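Local coordinates for protein flavodoxin (Aquifex aeolicus, PDB 2ARK) that probably serves as a low-potential electron donor to redox enzymes, carrying its electrons on an FMN cofactor, at residues R38-D43 with K47-W52; K19-L24 with E152-L157. One frame throughout, in Å; residues are numbered along the deposited sequence.

Contact 1. Residues R38-D43 with K47-W52; sequences RLKHVD and KEDVLW
Bent at chi2 and chi3, the R38 side chain folds over W52, whose CG stands anti to its own backbone N (chi1 172°), sending the indole out along the arginine, where its face takes the guanidinium and CD. The guanidinium lies nearly flat on the indole, planes 17° apart, with R38 CZ 3.8 Å from the centroid of the W52 five-membered ring, a cation-pi stack. R38 CD covers the neighbouring six-membered ring in a CH-pi contact, 3.4 Å from its centroid. In its own plane the same guanidinium grips D49 side-on: R38 NH2 bonds D49 OD1 at 3.0 Å, and R38 NE reaches the same D49 OD1 at 3.3 Å, the carboxylate turned almost perpendicular to the guanidinium. The side chains of D49 and K40, two residues along the strand from R38, come toward each other from opposite directions; their direct ion pair is long, but a water bridges them, 2.6 Å from K40 NZ and 2.7 Å from D49 OD2. The backbone N of T46 also bonds D49 OD2, and K6 makes a further cation-pi contact with W52. With an alanine here in place of W52, the R38 guanidinium is likely to lose its stacking surface and be freer to swing off D49. The contact ties the end of strand 35-41 to the helix that follows it, and two cations sharing one buried carboxylate would be expected to keep D49 ionised.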
loop_
_atom_site.group_PDB
_atom_site.type_symbol
_atom_site.label_atom_id
_atom_site.label_comp_id
_atom_site.label_asym_id
_atom_site.label_seq_id
_atom_site.Cartn_x
_atom_site.Cartn_y
_atom_site.Cartn_z
ATOM N N ARG A 38 16.341 -19.281 -14.440
ATOM C CA ARG A 38 17.184 -19.647 -13.305
ATOM C C ARG A 38 16.235 -19.666 -12.119
ATOM O O ARG A 38 15.471 -18.718 -11.954
ATOM C CB ARG A 38 18.324 -18.632 -13.102
ATOM C CG ARG A 38 19.647 -19.154 -13.486
ATOM C CD ARG A 38 20.442 -18.306 -14.484
ATOM N NE ARG A 38 21.490 -17.517 -13.847
ATOM C CZ ARG A 38 22.647 -17.172 -14.405
ATOM N NH1 ARG A 38 22.969 -17.548 -15.630
ATOM N NH2 ARG A 38 23.509 -16.455 -13.705
ATOM N N LEU A 39 16.246 -20.751 -11.335
ATOM C CA LEU A 39 15.464 -20.849 -10.073
ATOM C C LEU A 39 16.405 -20.880 -8.861
ATOM O O LEU A 39 17.234 -21.800 -8.723
ATOM C CB LEU A 39 14.578 -22.091 -10.111
ATOM C CG LEU A 39 13.732 -22.521 -8.912
ATOM C CD1 LEU A 39 12.708 -21.429 -8.455
ATOM C CD2 LEU A 39 13.034 -23.852 -9.215
ATOM N N LYS A 40 16.327 -19.866 -7.998
ATOM C CA LYS A 40 17.217 -19.828 -6.804
ATOM C C LYS A 40 16.487 -19.521 -5.506
ATOM O O LYS A 40 15.605 -18.703 -5.492
ATOM C CB LYS A 40 18.341 -18.796 -6.970
ATOM C CG LYS A 40 19.062 -18.806 -8.321
ATOM C CD LYS A 40 20.375 -19.548 -8.320
ATOM C CE LYS A 40 20.951 -19.576 -9.770
ATOM N NZ LYS A 40 22.457 -19.864 -9.949
ATOM N N HIS A 41 16.856 -20.188 -4.420
ATOM C CA HIS A 41 16.524 -19.718 -3.076
ATOM C C HIS A 41 17.370 -18.428 -2.807
ATOM O O HIS A 41 18.489 -18.287 -3.323
ATOM C CB HIS A 41 16.787 -20.837 -2.046
ATOM C CG HIS A 41 16.518 -20.443 -0.627
ATOM N ND1 HIS A 41 15.250 -20.398 -0.090
ATOM C CD2 HIS A 41 17.356 -20.078 0.372
ATOM C CE1 HIS A 41 15.315 -20.001 1.171
ATOM N NE2 HIS A 41 16.583 -19.794 1.474
ATOM N N VAL A 42 16.826 -17.492 -2.030
ATOM C CA VAL A 42 17.549 -16.269 -1.670
ATOM C C VAL A 42 19.005 -16.473 -1.144
ATOM O O VAL A 42 19.889 -15.681 -1.492
ATOM C CB VAL A 42 16.726 -15.355 -0.712
ATOM C CG1 VAL A 42 16.502 -15.999 0.622
ATOM C CG2 VAL A 42 17.415 -14.046 -0.514
ATOM N N ASP A 43 19.245 -17.515 -0.329
ATOM C CA ASP A 43 20.584 -17.810 0.215
ATOM C C ASP A 43 21.544 -18.290 -0.874
ATOM O O ASP A 43 22.759 -18.238 -0.692
ATOM C CB ASP A 43 20.557 -18.953 1.232
ATOM C CG ASP A 43 19.744 -18.660 2.481
ATOM O OD1 ASP A 43 19.633 -17.486 2.924
ATOM O OD2 ASP A 43 19.228 -19.667 3.025
ATOM N N LYS A 47 24.102 -11.255 -6.945
ATOM C CA LYS A 47 23.893 -10.039 -7.713
ATOM C C LYS A 47 24.063 -10.296 -9.219
ATOM O O LYS A 47 23.471 -9.610 -10.014
ATOM C CB LYS A 47 24.762 -8.864 -7.183
ATOM C CG LYS A 47 26.250 -8.842 -7.585
ATOM C CD LYS A 47 26.991 -7.670 -6.883
ATOM C CE LYS A 47 28.244 -7.163 -7.633
ATOM N NZ LYS A 47 29.474 -8.030 -7.614
ATOM N N GLU A 48 24.832 -11.313 -9.590
ATOM C CA GLU A 48 25.047 -11.666 -11.003
ATOM C C GLU A 48 23.837 -12.327 -11.672
ATOM O O GLU A 48 23.614 -12.143 -12.868
ATOM C CB GLU A 48 26.291 -12.562 -11.173
ATOM C CG GLU A 48 27.636 -11.827 -11.079
ATOM C CD GLU A 48 28.060 -11.504 -9.637
ATOM O OE1 GLU A 48 27.834 -12.343 -8.737
ATOM O OE2 GLU A 48 28.632 -10.413 -9.405
ATOM N N ASP A 49 23.067 -13.092 -10.896
ATOM C CA ASP A 49 21.784 -13.646 -11.342
ATOM C C ASP A 49 20.843 -12.567 -11.782
ATOM O O ASP A 49 20.104 -12.753 -12.752
ATOM C CB ASP A 49 21.101 -14.436 -10.222
ATOM C CG ASP A 49 21.810 -15.733 -9.920
ATOM O OD1 ASP A 49 22.322 -16.321 -10.904
ATOM O OD2 ASP A 49 21.877 -16.140 -8.723
ATOM N N VAL A 50 20.873 -11.445 -11.058
ATOM C CA VAL A 50 19.929 -10.352 -11.259
ATOM C C VAL A 50 20.356 -9.571 -12.485
ATOM O O VAL A 50 19.533 -9.239 -13.349
ATOM C CB VAL A 50 19.791 -9.459 -9.962
ATOM C CG1 VAL A 50 19.051 -8.162 -10.242
ATOM C CG2 VAL A 50 19.087 -10.252 -8.841
ATOM N N LEU A 51 21.653 -9.320 -12.579
ATOM C CA LEU A 51 22.259 -8.737 -13.777
ATOM C C LEU A 51 21.988 -9.544 -15.053
ATOM O O LEU A 51 21.819 -8.992 -16.132
ATOM C CB LEU A 51 23.764 -8.605 -13.567
ATOM C CG LEU A 51 24.187 -7.504 -12.609
ATOM C CD1 LEU A 51 25.640 -7.731 -12.169
ATOM C CD2 LEU A 51 24.007 -6.139 -13.293
ATOM N N TRP A 52 21.968 -10.860 -14.916
ATOM C CA TRP A 52 21.661 -11.753 -16.013
ATOM C C TRP A 52 20.191 -11.637 -16.428
ATOM O O TRP A 52 19.897 -11.659 -17.614
ATOM C CB TRP A 52 22.038 -13.174 -15.585
ATOM C CG TRP A 52 21.635 -14.250 -16.507
ATOM C CD1 TRP A 52 22.358 -14.734 -17.570
ATOM C CD2 TRP A 52 20.410 -15.012 -16.463
ATOM N NE1 TRP A 52 21.655 -15.749 -18.185
ATOM C CE2 TRP A 52 20.460 -15.940 -17.528
ATOM C CE3 TRP A 52 19.284 -15.010 -15.613
ATOM C CZ2 TRP A 52 19.418 -16.860 -17.777
ATOM C CZ3 TRP A 52 18.257 -15.927 -15.855
ATOM C CH2 TRP A 52 18.327 -16.831 -16.931
HETATM O O HOH W 1 23.270 -18.376 -8.002
#

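Contact 2. Residues K19-L24 with E152-L157; sequences KKMAEL and EACRRL
In the flavodoxin-like alpha/beta sandwich, L24 and C154 join helix 17-30 to helix 148-168, two helices packed side by side. The short segments run 51° apart in direction with their axes 8.2 Å from each other. At the closest side-chain approach the two residues meet by their stems, L24 CB lying 3.4 Å from C154 CB. The sulfur of C154 is carried beside its own backbone N (chi1 -70°), which brings it against M21, a selenomethionine one turn before L24. There C154 SG touches both the start and the end of the M21 chain: CB is 3.8 Å away, and the bend at chi3 (80°) curls CE back to the same distance. These contacts among M21, L24 and C154 are apolar; M21 also touches F94 and S96 of strand 90-97. L24 and R155 meet differently, their side chains passing at a slant. The L24 CD2 methyl comes obliquely to the guanidinium, 3.9 Å from R155 NE, while the aliphatic R155 CG lies by L24 O. The polar end of R155 is held on both helices: NE forms a salt bridge with E27, and NH1 one with E152, whose other carboxylate oxygen takes R156 NH1. Backbones also touch where the helices come closest, R155 CA directing its hydrogen at L24 O in a CA-H...O contact of 3.4 Å.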
loop_
_atom_site.group_PDB
_atom_site.type_symbol
_atom_site.label_atom_id
_atom_site.label_comp_id
_atom_site.label_asym_id
_atom_site.label_seq_id
_atom_site.Cartn_x
_atom_site.Cartn_y
_atom_site.Cartn_z
ATOM N N LYS A 19 8.383 -22.230 -2.051
ATOM C CA LYS A 19 9.232 -23.037 -2.941
ATOM C C LYS A 19 8.382 -23.792 -3.965
ATOM O O LYS A 19 8.700 -23.789 -5.140
ATOM C CB LYS A 19 10.173 -24.016 -2.183
ATOM C CG LYS A 19 11.392 -24.543 -3.067
ATOM C CD LYS A 19 11.883 -25.944 -2.743
ATOM C CE LYS A 19 13.165 -26.331 -3.506
ATOM N NZ LYS A 19 14.119 -27.287 -2.716
ATOM N N LYS A 20 7.306 -24.432 -3.535
ATOM C CA LYS A 20 6.389 -25.095 -4.462
ATOM C C LYS A 20 5.771 -24.095 -5.471
ATOM O O LYS A 20 5.731 -24.377 -6.673
ATOM C CB LYS A 20 5.324 -25.902 -3.705
ATOM C CG LYS A 20 5.806 -27.308 -3.262
ATOM C CD LYS A 20 6.848 -27.232 -2.118
ATOM C CE LYS A 20 8.014 -28.303 -2.179
ATOM N NZ LYS A 20 9.209 -27.930 -1.292
HETATM N N MSE A 21 5.344 -22.915 -5.001
HETATM C CA MSE A 21 4.942 -21.835 -5.919
HETATM C C MSE A 21 6.036 -21.461 -6.898
HETATM O O MSE A 21 5.762 -21.278 -8.062
HETATM C CB MSE A 21 4.546 -20.570 -5.177
HETATM C CG MSE A 21 3.411 -20.735 -4.208
HETATM SE SE MSE A 21 2.928 -19.023 -3.397
HETATM C CE MSE A 21 1.824 -18.247 -4.898
ATOM N N ALA A 22 7.269 -21.350 -6.426
ATOM C CA ALA A 22 8.407 -20.869 -7.238
ATOM C C ALA A 22 8.717 -21.819 -8.373
ATOM O O ALA A 22 9.098 -21.398 -9.474
ATOM C CB ALA A 22 9.613 -20.707 -6.367
ATOM N N GLU A 23 8.529 -23.114 -8.094
ATOM C CA GLU A 23 8.817 -24.155 -9.065
ATOM C C GLU A 23 7.790 -24.090 -10.188
ATOM O O GLU A 23 8.128 -24.314 -11.353
ATOM C CB GLU A 23 8.805 -25.525 -8.402
ATOM C CG GLU A 23 10.030 -25.843 -7.597
ATOM C CD GLU A 23 9.838 -27.059 -6.690
ATOM O OE1 GLU A 23 8.690 -27.512 -6.500
ATOM O OE2 GLU A 23 10.839 -27.578 -6.152
ATOM N N LEU A 24 6.546 -23.778 -9.825
ATOM C CA LEU A 24 5.440 -23.653 -10.765
ATOM C C LEU A 24 5.531 -22.386 -11.596
ATOM O O LEU A 24 5.220 -22.411 -12.792
ATOM C CB LEU A 24 4.106 -23.710 -10.032
ATOM C CG LEU A 24 3.733 -25.123 -9.549
ATOM C CD1 LEU A 24 2.700 -25.071 -8.413
ATOM C CD2 LEU A 24 3.286 -26.034 -10.700
ATOM N N GLU A 152 -2.174 -23.370 -11.295
ATOM C CA GLU A 152 -2.251 -22.650 -12.572
ATOM C C GLU A 152 -1.966 -21.161 -12.433
ATOM O O GLU A 152 -1.334 -20.584 -13.310
ATOM C CB GLU A 152 -3.587 -22.920 -13.296
ATOM C CG GLU A 152 -3.647 -22.477 -14.775
ATOM C CD GLU A 152 -2.454 -22.930 -15.636
ATOM O OE1 GLU A 152 -2.039 -22.138 -16.509
ATOM O OE2 GLU A 152 -1.918 -24.058 -15.448
ATOM N N ALA A 153 -2.411 -20.550 -11.329
ATOM C CA ALA A 153 -2.058 -19.146 -11.012
ATOM C C ALA A 153 -0.539 -18.948 -11.044
ATOM O O ALA A 153 -0.051 -17.961 -11.594
ATOM C CB ALA A 153 -2.617 -18.750 -9.650
ATOM N N CYS A 154 0.183 -19.911 -10.459
ATOM C CA CYS A 154 1.634 -19.871 -10.321
ATOM C C CYS A 154 2.292 -19.989 -11.655
ATOM O O CYS A 154 3.171 -19.226 -11.984
ATOM C CB CYS A 154 2.134 -20.991 -9.413
ATOM S SG CYS A 154 1.695 -20.774 -7.667
ATOM N N ARG A 155 1.854 -20.955 -12.428
ATOM C CA ARG A 155 2.281 -21.087 -13.788
ATOM C C ARG A 155 2.008 -19.831 -14.615
ATOM O O ARG A 155 2.893 -19.367 -15.346
ATOM C CB ARG A 155 1.597 -22.288 -14.406
ATOM C CG ARG A 155 2.013 -23.632 -13.853
ATOM C CD ARG A 155 1.546 -24.754 -14.821
ATOM N NE ARG A 155 1.583 -26.055 -14.156
ATOM C CZ ARG A 155 0.528 -26.657 -13.602
ATOM N NH1 ARG A 155 -0.680 -26.095 -13.667
ATOM N NH2 ARG A 155 0.678 -27.839 -12.993
ATOM N N ARG A 156 0.807 -19.273 -14.499
ATOM C CA ARG A 156 0.447 -18.103 -15.305
ATOM C C ARG A 156 1.362 -16.886 -15.088
ATOM O O ARG A 156 1.706 -16.176 -16.057
ATOM C CB ARG A 156 -1.017 -17.692 -15.108
ATOM C CG ARG A 156 -1.480 -16.642 -16.125
ATOM C CD ARG A 156 -1.399 -17.218 -17.572
ATOM N NE ARG A 156 -1.944 -18.569 -17.573
ATOM C CZ ARG A 156 -3.223 -18.863 -17.764
ATOM N NH1 ARG A 156 -3.610 -20.118 -17.708
ATOM N NH2 ARG A 156 -4.105 -17.916 -18.030
ATOM N N LEU A 157 1.734 -16.647 -13.826
ATOM C CA LEU A 157 2.687 -15.603 -13.499
ATOM C C LEU A 157 3.977 -15.695 -14.307
ATOM O O LEU A 157 4.383 -14.725 -14.928
ATOM C CB LEU A 157 2.994 -15.595 -12.005
ATOM C CG LEU A 157 3.790 -14.327 -11.598
ATOM C CD1 LEU A 157 2.922 -12.997 -11.623
ATOM C CD2 LEU A 157 4.466 -14.542 -10.285
#

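Strand 35-41 follows helix 17-30 in the chain; the centres of the two contacts are about 17 Å apart, and they touch through L39. This leucine, whose neighbours R38 and K40 serve contact 1, packs on the helix of contact 2: L39 CD1 lies 3.8 Å from A22 O, and L39 CD2 4.0 Å from E23 CG. Contact 1 thus lies on one side of the parallel sheet, with helix 47-52, and contact 2 on the other, with helices 17-30 and 148-168. One is a local, largely charged link; the other closes a chain loop of more than a hundred residues that contains it. The protein's cofactor is FMN, and both contacts lie in its flavodoxin-like fold.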